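Local atomic coordinates of AlgW protein (Pseudomonas aeruginosa, PDB entry 7CO3), a protein that probably cleaves proteins as an HtrA-type serine endopeptidase, joining a trypsin-like protease domain to a PDZ domain of the kind that binds peptides. Residues T152-L157 against L265-S270; D129-A134 against T141-V146. The protein carries 1 engineered substitution. All coordinates share one frame; numbering follows the deposited sequence.

Coming from the N terminus, the chain first meets contact 2, where strand 130-134 turns back after a short connection and pairs with the start of strand 140-149. That closes a beta hairpin in the wall of the first barrel. A turn then leads straight into strand 154-158, the next strand of the same barrel, which, with the loop residue T152 shortly before it, supplies one side of contact 1. The helix that completes contact 1 lies over a hundred residues further on, beyond the second sheet, so this contact closes a long loop. The two contacts follow one another in series. They meet side by side in the barrel, where V146 N probably hydrogen-bonds V156 O.

Contact 1 (T152-L157 against L265-S270); sequences TDLAVL and LEVMQS
The helix that follows the second barrel of this trypsin-like protease folds back onto the first barrel here, laying V267 and M268 of helix 261-274 against T152, L154 and V156. V267 does most of the work. Its CG1, held anti to the backbone N (chi1 166°), packs 3.8 Å from CB of L154, and L154 CD1 comes equally close to that methyl. The other branch, V267 CG2, meets T152 OG1 at 3.8 Å as the two side chains pass head to tail. Against a methyl this is only a van der Waals touch; the hydroxyl has its polar partner in the D149 carboxylate. D153 and L154 both face D149 in a G1 beta bulge. Two residues along the strand, V156 points CG2 at the helix, 4.0 Å from M268 CA, and touches M268 CG, the two side chains crossing at about a right angle. The methionine chain then bends at chi3 (43°) and carries its end away, with M112 of strand 104-113 also touching that side chain. D153, whose OD1 accepts a bond from H123 N, probably corresponds to the aspartate of the catalytic triad in relatives. With no hydrogen bond between 152-157 and 265-270, strand and helix are held by dispersion and burial of apolar surface, so the seam rests on close shape fit.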
loop_
_atom_site.group_PDB
_atom_site.type_symbol
_atom_site.label_atom_id
_atom_site.label_comp_id
_atom_site.label_asym_id
_atom_site.label_seq_id
_atom_site.Cartn_x
_atom_site.Cartn_y
_atom_site.Cartn_z
ATOM N N THR B 152 -15.124 -20.908 -10.397
ATOM C CA THR B 152 -13.807 -20.281 -10.395
ATOM C C THR B 152 -13.878 -18.764 -10.364
ATOM O O THR B 152 -12.835 -18.123 -10.482
ATOM C CB THR B 152 -12.990 -20.702 -11.614
ATOM O OG1 THR B 152 -13.660 -20.243 -12.786
ATOM C CG2 THR B 152 -12.798 -22.219 -11.682
ATOM N N ASP B 153 -15.082 -18.190 -10.280
ATOM C CA ASP B 153 -15.312 -16.742 -10.428
ATOM C C ASP B 153 -14.783 -16.208 -11.756
ATOM O O ASP B 153 -14.108 -15.170 -11.801
ATOM C CB ASP B 153 -14.706 -15.961 -9.250
ATOM C CG ASP B 153 -15.293 -14.542 -9.103
ATOM O OD1 ASP B 153 -16.285 -14.209 -9.803
ATOM O OD2 ASP B 153 -14.743 -13.748 -8.299
ATOM N N LEU B 154 -15.110 -16.886 -12.862
ATOM C CA LEU B 154 -14.710 -16.372 -14.171
ATOM C C LEU B 154 -15.907 -16.239 -15.102
ATOM O O LEU B 154 -16.929 -16.910 -14.940
ATOM C CB LEU B 154 -13.614 -17.252 -14.829
ATOM C CG LEU B 154 -12.256 -17.228 -14.075
ATOM C CD1 LEU B 154 -11.295 -18.338 -14.531
ATOM C CD2 LEU B 154 -11.579 -15.865 -14.259
ATOM N N ALA B 155 -15.773 -15.363 -16.084
ATOM C CA ALA B 155 -16.811 -15.222 -17.088
ATOM C C ALA B 155 -16.152 -14.779 -18.375
ATOM O O ALA B 155 -15.080 -14.179 -18.362
ATOM C CB ALA B 155 -17.910 -14.236 -16.670
ATOM N N VAL B 156 -16.772 -15.139 -19.498
ATOM C CA VAL B 156 -16.267 -14.803 -20.821
ATOM C C VAL B 156 -17.287 -13.926 -21.511
ATOM O O VAL B 156 -18.491 -14.207 -21.462
ATOM C CB VAL B 156 -15.971 -16.059 -21.668
ATOM C CG1 VAL B 156 -15.495 -15.644 -23.019
ATOM C CG2 VAL B 156 -14.934 -16.925 -20.996
ATOM N N LEU B 157 -16.795 -12.876 -22.150
ATOM C CA LEU B 157 -17.558 -11.903 -22.902
ATOM C C LEU B 157 -17.044 -11.914 -24.336
ATOM O O LEU B 157 -15.908 -12.308 -24.603
ATOM C CB LEU B 157 -17.389 -10.474 -22.337
ATOM C CG LEU B 157 -17.682 -10.159 -20.860
ATOM C CD1 LEU B 157 -17.367 -8.655 -20.556
ATOM C CD2 LEU B 157 -19.113 -10.503 -20.529
ATOM N N LEU B 265 -7.164 -19.823 -18.562
ATOM C CA LEU B 265 -7.213 -20.175 -19.982
ATOM C C LEU B 265 -8.038 -21.443 -20.221
ATOM O O LEU B 265 -8.796 -21.515 -21.198
ATOM C CB LEU B 265 -5.803 -20.336 -20.544
ATOM C CG LEU B 265 -4.910 -19.104 -20.579
ATOM C CD1 LEU B 265 -3.611 -19.348 -21.331
ATOM C CD2 LEU B 265 -5.692 -17.984 -21.203
ATOM N N GLU B 266 -7.899 -22.442 -19.343
ATOM C CA GLU B 266 -8.735 -23.645 -19.398
ATOM C C GLU B 266 -10.208 -23.273 -19.421
ATOM O O GLU B 266 -10.922 -23.537 -20.405
ATOM C CB GLU B 266 -8.490 -24.528 -18.171
ATOM C CG GLU B 266 -7.339 -25.504 -18.196
ATOM C CD GLU B 266 -6.990 -25.949 -16.785
ATOM O OE1 GLU B 266 -7.880 -26.495 -16.098
ATOM O OE2 GLU B 266 -5.845 -25.713 -16.347
ATOM N N VAL B 267 -10.667 -22.644 -18.325
ATOM C CA VAL B 267 -12.029 -22.142 -18.189
ATOM C C VAL B 267 -12.470 -21.387 -19.434
ATOM O O VAL B 267 -13.540 -21.673 -19.987
ATOM C CB VAL B 267 -12.121 -21.263 -16.931
ATOM C CG1 VAL B 267 -13.424 -20.445 -16.926
ATOM C CG2 VAL B 267 -11.972 -22.113 -15.680
ATOM N N MET B 268 -11.660 -20.430 -19.899
ATOM C CA MET B 268 -12.039 -19.626 -21.062
ATOM C C MET B 268 -12.274 -20.499 -22.296
ATOM O O MET B 268 -13.250 -20.309 -23.026
ATOM C CB MET B 268 -10.961 -18.613 -21.403
ATOM C CG MET B 268 -11.342 -17.684 -22.521
ATOM S SD MET B 268 -9.963 -16.720 -23.090
ATOM C CE MET B 268 -8.670 -17.949 -23.134
ATOM N N GLN B 269 -11.351 -21.423 -22.560
ATOM C CA GLN B 269 -11.458 -22.284 -23.736
ATOM C C GLN B 269 -12.737 -23.115 -23.701
ATOM O O GLN B 269 -13.463 -23.190 -24.700
ATOM C CB GLN B 269 -10.197 -23.146 -23.859
ATOM C CG GLN B 269 -9.008 -22.307 -24.379
ATOM C CD GLN B 269 -7.605 -22.788 -23.986
ATOM O OE1 GLN B 269 -6.626 -22.062 -24.186
ATOM N NE2 GLN B 269 -7.496 -24.007 -23.451
ATOM N N SER B 270 -13.061 -23.696 -22.543
ATOM C CA SER B 270 -14.254 -24.532 -22.453
ATOM C C SER B 270 -15.538 -23.721 -22.542
ATOM O O SER B 270 -16.548 -24.212 -23.069
ATOM C CB SER B 270 -14.260 -25.351 -21.190
ATOM O OG SER B 270 -15.067 -26.489 -21.417
#

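Contact 2 (D129-A134 against T141-V146); sequences DQIIVA and TIAQLV
The carbonyl oxygen I131 O takes the N-H of A143 at 2.8 Å, in a nearly straight bond (167° at the hydrogen), and I142 CA also leans on it through a CA-H...O contact of 3.4 Å. T141 O is served in the same manner. V133 N reaches it at 2.8 Å, the donor lying almost on the extension of the carbonyl bond, while I132 CA approaches more loosely from the neighbouring residue. The return bond, T141 N to V133 O at 3.0 Å, lies in the carbonyl plane and is somewhat more bent (154°). V133 and T141 thus form a hydrogen-bonded pair and I132 and I142 a non-hydrogen-bonded one, the pattern of an antiparallel beta hairpin, here part of the closed six-stranded barrel, which strand 66-72 completes by pairing with the other edge of strand 130-134. At I131 and A143 the return bond is not made directly; a water bound to I131 N at 2.9 Å stands between that amide and A143 O, though its distance to the latter is too short to trust. The V133 and A143 face is largely buried: with V133 CG1 anti to the backbone N (chi1 161°), CG2 falls beside that N and packs 3.8 Å from A143 CB, and I131 CG2 comes to the same methyl from the other neighbouring residue of that face. I159 covers V133, T141 and A143 here. On the opposite face, I132 and I142 bring their CG1 atoms within 4.4 Å, on a side more open to solvent, where the Q130 amide lies over I142.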
loop_
_atom_site.group_PDB
_atom_site.type_symbol
_atom_site.label_atom_id
_atom_site.label_comp_id
_atom_site.label_asym_id
_atom_site.label_seq_id
_atom_site.Cartn_x
_atom_site.Cartn_y
_atom_site.Cartn_z
ATOM N N ASP B 129 -27.786 -6.933 -16.889
ATOM C CA ASP B 129 -28.698 -6.840 -18.022
ATOM C C ASP B 129 -28.051 -6.124 -19.194
ATOM O O ASP B 129 -28.388 -6.406 -20.341
ATOM C CB ASP B 129 -30.002 -6.171 -17.582
ATOM C CG ASP B 129 -30.660 -6.905 -16.401
ATOM O OD1 ASP B 129 -30.691 -8.156 -16.416
ATOM O OD2 ASP B 129 -31.120 -6.247 -15.447
ATOM N N GLN B 130 -27.081 -5.253 -18.938
ATOM C CA GLN B 130 -26.269 -4.665 -19.990
ATOM C C GLN B 130 -24.818 -4.586 -19.516
ATOM O O GLN B 130 -24.553 -4.354 -18.329
ATOM C CB GLN B 130 -26.797 -3.288 -20.363
ATOM C CG GLN B 130 -26.138 -2.672 -21.560
ATOM C CD GLN B 130 -26.603 -1.247 -21.781
ATOM O OE1 GLN B 130 -26.282 -0.344 -21.009
ATOM N NE2 GLN B 130 -27.381 -1.041 -22.831
ATOM N N ILE B 131 -23.885 -4.796 -20.445
ATOM C CA ILE B 131 -22.444 -4.758 -20.175
ATOM C C ILE B 131 -21.791 -3.914 -21.253
ATOM O O ILE B 131 -21.819 -4.285 -22.429
ATOM C CB ILE B 131 -21.817 -6.169 -20.139
ATOM C CG1 ILE B 131 -22.492 -7.030 -19.092
ATOM C CG2 ILE B 131 -20.309 -6.121 -19.827
ATOM C CD1 ILE B 131 -22.213 -8.495 -19.260
ATOM N N ILE B 132 -21.216 -2.781 -20.856
ATOM C CA ILE B 132 -20.428 -1.936 -21.742
ATOM C C ILE B 132 -18.940 -2.172 -21.499
ATOM O O ILE B 132 -18.475 -2.208 -20.348
ATOM C CB ILE B 132 -20.778 -0.452 -21.577
ATOM C CG1 ILE B 132 -22.245 -0.220 -21.968
ATOM C CG2 ILE B 132 -19.849 0.404 -22.416
ATOM C CD1 ILE B 132 -23.130 0.267 -20.857
ATOM N N VAL B 133 -18.208 -2.335 -22.596
ATOM C CA VAL B 133 -16.765 -2.467 -22.618
ATOM C C VAL B 133 -16.207 -1.138 -23.107
ATOM O O VAL B 133 -16.647 -0.619 -24.140
ATOM C CB VAL B 133 -16.339 -3.614 -23.547
ATOM C CG1 VAL B 133 -14.902 -3.478 -23.925
ATOM C CG2 VAL B 133 -16.644 -4.980 -22.934
ATOM N N ALA B 134 -15.261 -0.567 -22.364
ATOM C CA ALA B 134 -14.623 0.682 -22.757
ATOM C C ALA B 134 -13.129 0.446 -22.912
ATOM O O ALA B 134 -12.435 0.116 -21.935
ATOM C CB ALA B 134 -14.909 1.809 -21.757
ATOM N N THR B 141 -18.381 -0.263 -26.610
ATOM C CA THR B 141 -19.285 -1.196 -27.270
ATOM C C THR B 141 -19.998 -2.020 -26.217
ATOM O O THR B 141 -19.535 -2.150 -25.082
ATOM C CB THR B 141 -18.561 -2.125 -28.263
ATOM O OG1 THR B 141 -19.529 -2.895 -28.983
ATOM C CG2 THR B 141 -17.614 -3.108 -27.545
ATOM N N ILE B 142 -21.139 -2.555 -26.604
ATOM C CA ILE B 142 -21.873 -3.468 -25.742
ATOM C C ILE B 142 -21.289 -4.856 -25.928
ATOM O O ILE B 142 -20.877 -5.222 -27.033
ATOM C CB ILE B 142 -23.381 -3.434 -26.051
ATOM C CG1 ILE B 142 -24.034 -2.173 -25.486
ATOM C CG2 ILE B 142 -24.087 -4.617 -25.418
ATOM C CD1 ILE B 142 -23.712 -0.865 -26.211
ATOM N N ALA B 143 -21.205 -5.613 -24.846
ATOM C CA ALA B 143 -20.660 -6.956 -24.892
ATOM C C ALA B 143 -21.782 -7.958 -24.689
ATOM O O ALA B 143 -22.804 -7.644 -24.080
ATOM C CB ALA B 143 -19.586 -7.163 -23.814
ATOM N N GLN B 144 -21.572 -9.171 -25.203
ATOM C CA GLN B 144 -22.434 -10.312 -24.948
ATOM C C GLN B 144 -21.746 -11.264 -23.981
ATOM O O GLN B 144 -20.517 -11.389 -23.977
ATOM C CB GLN B 144 -22.774 -11.079 -26.234
ATOM C CG GLN B 144 -23.776 -10.398 -27.199
ATOM C CD GLN B 144 -24.737 -9.401 -26.542
ATOM O OE1 GLN B 144 -25.643 -9.776 -25.794
ATOM N NE2 GLN B 144 -24.552 -8.117 -26.851
ATOM N N LEU B 145 -22.543 -11.956 -23.179
ATOM C CA LEU B 145 -22.022 -12.953 -22.259
ATOM C C LEU B 145 -21.931 -14.302 -22.969
ATOM O O LEU B 145 -22.965 -14.895 -23.310
ATOM C CB LEU B 145 -22.902 -13.071 -21.017
ATOM C CG LEU B 145 -22.328 -13.925 -19.879
ATOM C CD1 LEU B 145 -20.979 -13.375 -19.350
ATOM C CD2 LEU B 145 -23.324 -14.025 -18.747
ATOM N N VAL B 146 -20.704 -14.793 -23.181
ATOM C CA VAL B 146 -20.528 -16.118 -23.774
ATOM C C VAL B 146 -20.965 -17.199 -22.791
ATOM O O VAL B 146 -21.795 -18.057 -23.103
ATOM C CB VAL B 146 -19.069 -16.310 -24.228
ATOM C CG1 VAL B 146 -18.847 -17.713 -24.813
ATOM C CG2 VAL B 146 -18.685 -15.213 -25.234
HETATM O O HOH W 1 -24.507 -6.613 -22.584
#